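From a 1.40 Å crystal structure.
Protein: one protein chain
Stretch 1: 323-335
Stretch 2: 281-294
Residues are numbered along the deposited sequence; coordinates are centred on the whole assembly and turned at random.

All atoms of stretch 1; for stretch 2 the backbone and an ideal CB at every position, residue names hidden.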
# COMPACT_ATOMS: atom_id res chain seq x y z
N PRO A 323 12.54 12.78 5.68
CA PRO A 323 13.36 13.24 6.81
C PRO A 323 12.61 14.13 7.81
O PRO A 323 12.81 13.99 9.02
CB PRO A 323 14.50 14.00 6.13
CG PRO A 323 14.64 13.33 4.78
CD PRO A 323 13.20 13.01 4.38
N ALA A 324 11.75 15.02 7.32
CA ALA A 324 10.94 15.86 8.21
C ALA A 324 9.99 15.00 9.06
O ALA A 324 9.78 15.28 10.24
CB ALA A 324 10.15 16.89 7.42
N LEU A 325 9.42 13.97 8.45
CA LEU A 325 8.57 13.05 9.19
C LEU A 325 9.35 12.38 10.31
O LEU A 325 8.89 12.30 11.46
CB LEU A 325 7.98 11.99 8.23
CG LEU A 325 7.30 10.78 8.88
CD1 LEU A 325 6.14 11.20 9.76
CD2 LEU A 325 6.82 9.79 7.81
N GLN A 326 10.55 11.92 9.98
CA GLN A 326 11.41 11.27 10.97
C GLN A 326 11.75 12.21 12.12
O GLN A 326 11.76 11.79 13.28
CB GLN A 326 12.67 10.70 10.33
CG GLN A 326 12.39 9.50 9.44
CD GLN A 326 13.65 8.88 8.90
OE1 GLN A 326 14.71 8.95 9.53
NE2 GLN A 326 13.56 8.25 7.73
N ALA A 327 12.01 13.47 11.81
CA ALA A 327 12.29 14.46 12.85
C ALA A 327 11.12 14.64 13.82
O ALA A 327 11.32 14.76 15.04
CB ALA A 327 12.66 15.79 12.23
N ALA A 328 9.90 14.67 13.29
CA ALA A 328 8.71 14.77 14.13
C ALA A 328 8.54 13.52 15.00
O ALA A 328 8.16 13.61 16.17
CB ALA A 328 7.45 15.01 13.28
N MET A 329 8.82 12.36 14.42
CA MET A 329 8.71 11.11 15.15
C MET A 329 9.72 11.08 16.30
O MET A 329 9.38 10.67 17.41
CB MET A 329 8.92 9.92 14.20
CG MET A 329 7.84 9.83 13.10
SD MET A 329 8.18 8.63 11.78
CE MET A 329 8.21 7.09 12.72
N ARG A 330 10.93 11.53 16.04
CA ARG A 330 11.95 11.58 17.09
C ARG A 330 11.56 12.55 18.19
O ARG A 330 11.70 12.25 19.39
CB ARG A 330 13.31 11.97 16.51
CG ARG A 330 13.92 10.91 15.62
CD ARG A 330 15.38 11.20 15.36
NE ARG A 330 16.06 10.08 14.72
CZ ARG A 330 16.52 10.12 13.48
NH1 ARG A 330 16.39 11.22 12.75
NH2 ARG A 330 17.12 9.05 12.97
N ALA A 331 11.06 13.72 17.80
CA ALA A 331 10.66 14.74 18.78
C ALA A 331 9.53 14.25 19.67
O ALA A 331 9.41 14.64 20.84
CB ALA A 331 10.26 16.04 18.08
N HIS A 332 8.68 13.38 19.11
CA HIS A 332 7.56 12.80 19.83
C HIS A 332 8.04 11.80 20.88
O HIS A 332 7.30 11.44 21.79
CB HIS A 332 6.64 12.11 18.82
CG HIS A 332 5.31 11.71 19.39
ND1 HIS A 332 4.40 12.64 19.84
CD2 HIS A 332 4.74 10.50 19.54
CE1 HIS A 332 3.32 12.00 20.27
NE2 HIS A 332 3.50 10.70 20.10
N GLY A 333 9.27 11.34 20.73
CA GLY A 333 9.88 10.48 21.73
C GLY A 333 10.27 9.08 21.30
O GLY A 333 10.71 8.28 22.13
N TYR A 334 10.11 8.77 20.02
CA TYR A 334 10.50 7.45 19.55
C TYR A 334 12.02 7.33 19.54
O TYR A 334 12.69 8.12 18.87
CB TYR A 334 9.97 7.17 18.14
CG TYR A 334 8.46 7.13 18.00
CD1 TYR A 334 7.62 7.12 19.11
CD2 TYR A 334 7.88 7.06 16.74
CE1 TYR A 334 6.23 7.07 18.96
CE2 TYR A 334 6.51 7.02 16.58
CZ TYR A 334 5.69 7.02 17.68
OH TYR A 334 4.33 6.97 17.49
N ASP A 335 12.55 6.35 20.27
CA ASP A 335 14.00 6.14 20.32
C ASP A 335 14.52 5.48 19.04
O ASP A 335 13.74 5.04 18.18
CB ASP A 335 14.40 5.33 21.56
CG ASP A 335 13.80 3.94 21.58
OD1 ASP A 335 13.68 3.31 20.51
OD2 ASP A 335 13.45 3.46 22.68
N UNK A 281 -1.03 19.30 10.66
CA UNK A 281 0.29 19.20 11.27
C UNK A 281 0.69 17.76 11.54
O UNK A 281 0.10 16.82 10.99
CB UNK A 281 0.33 20.00 12.57
N UNK A 282 1.70 17.59 12.38
CA UNK A 282 2.20 16.25 12.72
C UNK A 282 1.31 15.47 13.70
O UNK A 282 1.39 14.24 13.76
CB UNK A 282 3.60 16.37 13.32
N UNK A 283 0.50 16.18 14.48
CA UNK A 283 -0.28 15.52 15.54
C UNK A 283 -1.07 14.29 15.07
O UNK A 283 -1.04 13.25 15.73
CB UNK A 283 -1.25 16.53 16.15
N UNK A 284 -1.81 14.40 13.95
CA UNK A 284 -2.60 13.23 13.55
C UNK A 284 -1.73 12.05 13.13
O UNK A 284 -2.10 10.89 13.35
CB UNK A 284 -3.54 13.60 12.40
N UNK A 285 -0.59 12.33 12.52
CA UNK A 285 0.33 11.27 12.12
C UNK A 285 0.79 10.50 13.36
O UNK A 285 0.75 9.28 13.40
CB UNK A 285 1.53 11.85 11.36
N UNK A 286 1.20 11.23 14.40
CA UNK A 286 1.69 10.59 15.61
C UNK A 286 0.58 9.95 16.42
O UNK A 286 0.80 8.98 17.15
CB UNK A 286 2.44 11.61 16.47
N UNK A 287 -0.62 10.49 16.31
CA UNK A 287 -1.77 9.91 16.98
C UNK A 287 -2.01 8.51 16.43
O UNK A 287 -2.18 7.55 17.18
CB UNK A 287 -3.01 10.79 16.80
N UNK A 288 -2.03 8.38 15.11
CA UNK A 288 -2.21 7.06 14.50
C UNK A 288 -1.06 6.13 14.81
O UNK A 288 -1.27 4.97 15.14
CB UNK A 288 -2.37 7.19 12.98
N UNK A 289 0.17 6.63 14.70
CA UNK A 289 1.33 5.77 14.98
C UNK A 289 1.31 5.27 16.41
O UNK A 289 1.52 4.09 16.66
CB UNK A 289 2.64 6.52 14.71
N UNK A 290 1.02 6.16 17.36
CA UNK A 290 0.95 5.74 18.75
C UNK A 290 -0.10 4.67 18.94
O UNK A 290 0.12 3.69 19.64
CB UNK A 290 0.65 6.93 19.66
N UNK A 291 -1.27 4.86 18.33
CA UNK A 291 -2.35 3.91 18.51
C UNK A 291 -2.00 2.56 17.91
O UNK A 291 -2.23 1.51 18.52
CB UNK A 291 -3.64 4.45 17.89
N UNK A 292 -1.43 2.58 16.71
CA UNK A 292 -1.01 1.35 16.05
C UNK A 292 0.08 0.64 16.83
O UNK A 292 -0.00 -0.57 17.06
CB UNK A 292 -0.52 1.65 14.63
N UNK A 293 1.09 1.39 17.26
CA UNK A 293 2.20 0.81 18.01
C UNK A 293 1.73 0.21 19.33
O UNK A 293 2.15 -0.87 19.73
CB UNK A 293 3.27 1.87 18.27
N UNK A 294 0.84 0.93 20.01
CA UNK A 294 0.34 0.46 21.29
C UNK A 294 -0.40 -0.87 21.19
O UNK A 294 -0.24 -1.74 22.05
CB UNK A 294 -0.58 1.52 21.90

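Position 281 has phi/psi of -108/-164 and nothing of stretch 1 within 5.5 Å of its ideal CB. The backbone is not restrictive and there is room for a side chain, so many residues would fit; it is Gly-281.

At 282 the CB vector points toward stretch 1, and the ideal CB lies 4.1 Å from Ala-328 CB. The small Ala-324 and Ala-328 leave a shallow apolar surface bordered by Leu-325, suiting a large flat or branched apolar side chain. The residue is Trp-282, chi1 m. Ala-328 CB sits 3.5 Å from the centroid of its five-membered ring and 11° off the normal, a CH-pi contact, while its CZ3 reaches Leu-325 CD1 at 3.8 Å.

Positions 283 and 284 have nothing of stretch 1 near their ideal CB atoms and accept many residues; they are Glu-283 and Pro-284.

Position 285 points toward stretch 1, its ideal CB 4.9 Å from Leu-325 CD1. A modest aliphatic group would suit; Val-285 places CG1 3.8 Å from Leu-325 CD1.

At 286 the CB again points toward stretch 1, with the ideal CB 3.9 Å from His-332 NE2. Met-329 and the imidazole favour a medium apolar side chain, Leu, Met or Ile. Leu-286 lies over one face of the His-332 ring, its CB 3.8 Å from the centroid and 5° off the normal, and its CD2 is 4.2 Å from Met-329 CG.

Positions 287 and 288 point away, leaving stretch 1 no say; they are Arg-287, salt-bridged to Glu-283, and His-288.

At 289 the ideal CB is only 3.3 Å from Tyr-334 OH, a tight fit, but Met-329 CE offers an apolar neighbour further on. Aliphatic residues are plausible; Leu-289 sets CD1 4.0 Å from Met-329 CE.

Position 290 points sideways, yet its ideal CB is 4.3 Å from Tyr-334 OH and 4.7 Å from His-332 NE2. Two potential donors so close call for a short acceptor, Asp or Asn. Asp-290 uses both oxygens: Tyr-334 OH donates to OD1 at 2.7 Å, and His-332 NE2 donates to OD2 at 2.7 Å with a near-linear 170° angle.

Positions 291 and 292 are unconstrained by stretch 1, the first pointing away and the second out of reach: His-291 and Leu-292.

Position 293 points toward stretch 1, 5.3 Å from ideal CB to Tyr-334 OH, a gap that a longer aliphatic chain could span. Ile-293 does so, CD1 approaching Tyr-334 CZ at 3.8 Å.

Position 294 is out of reach and permissive; it is Asp-294.

Stretch 2 281-294: GWEPVLRHLDHLID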
# COMPACT_ATOMS: atom_id res chain seq x y z
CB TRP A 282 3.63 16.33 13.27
CG TRP A 282 4.62 16.85 12.30
CD1 TRP A 282 5.36 18.00 12.41
CD2 TRP A 282 5.00 16.26 11.05
NE1 TRP A 282 6.17 18.15 11.32
CE2 TRP A 282 5.97 17.10 10.46
CE3 TRP A 282 4.61 15.10 10.37
CZ2 TRP A 282 6.55 16.82 9.23
CZ3 TRP A 282 5.20 14.83 9.14
CH2 TRP A 282 6.15 15.68 8.59
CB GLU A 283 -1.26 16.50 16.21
CG GLU A 283 -0.67 17.70 16.93
CD GLU A 283 -1.76 18.59 17.51
OE1 GLU A 283 -2.96 18.28 17.31
OE2 GLU A 283 -1.44 19.61 18.17
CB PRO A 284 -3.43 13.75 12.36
CG PRO A 284 -3.46 15.25 12.56
CD PRO A 284 -2.12 15.59 13.13
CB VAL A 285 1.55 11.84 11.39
CG1 VAL A 285 2.57 10.75 11.09
CG2 VAL A 285 1.11 12.54 10.09
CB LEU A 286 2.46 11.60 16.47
CG LEU A 286 3.78 12.02 15.84
CD1 LEU A 286 4.36 13.21 16.59
CD2 LEU A 286 4.76 10.85 15.81
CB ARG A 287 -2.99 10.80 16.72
CG ARG A 287 -4.15 10.58 17.67
CD ARG A 287 -5.14 11.75 17.55
NE ARG A 287 -4.46 13.05 17.56
CZ ARG A 287 -4.63 14.00 16.64
NH1 ARG A 287 -5.46 13.83 15.62
NH2 ARG A 287 -3.96 15.15 16.75
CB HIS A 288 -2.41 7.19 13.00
CG HIS A 288 -3.81 7.54 12.61
ND1 HIS A 288 -4.80 6.60 12.41
CD2 HIS A 288 -4.40 8.75 12.42
CE1 HIS A 288 -5.93 7.21 12.10
NE2 HIS A 288 -5.71 8.52 12.09
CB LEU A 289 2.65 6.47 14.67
CG LEU A 289 3.02 6.56 13.20
CD1 LEU A 289 4.24 7.45 13.04
CD2 LEU A 289 3.29 5.18 12.61
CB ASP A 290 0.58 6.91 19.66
CG ASP A 290 1.76 7.81 20.00
OD1 ASP A 290 2.93 7.46 19.71
OD2 ASP A 290 1.51 8.89 20.57
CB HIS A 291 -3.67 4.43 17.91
CG HIS A 291 -4.86 3.63 18.31
ND1 HIS A 291 -5.62 3.93 19.42
CD2 HIS A 291 -5.42 2.52 17.77
CE1 HIS A 291 -6.60 3.05 19.54
NE2 HIS A 291 -6.49 2.18 18.55
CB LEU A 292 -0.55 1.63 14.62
CG LEU A 292 -1.64 2.13 13.66
CD1 LEU A 292 -1.02 2.61 12.36
CD2 LEU A 292 -2.65 1.03 13.38
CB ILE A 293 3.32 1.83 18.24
CG1 ILE A 293 3.97 2.19 16.90
CG2 ILE A 293 4.38 1.27 19.19
CD1 ILE A 293 4.84 3.42 16.93
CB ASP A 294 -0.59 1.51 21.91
CG ASP A 294 -1.00 1.15 23.32
OD1 ASP A 294 -2.03 0.45 23.47
OD2 ASP A 294 -0.30 1.55 24.26
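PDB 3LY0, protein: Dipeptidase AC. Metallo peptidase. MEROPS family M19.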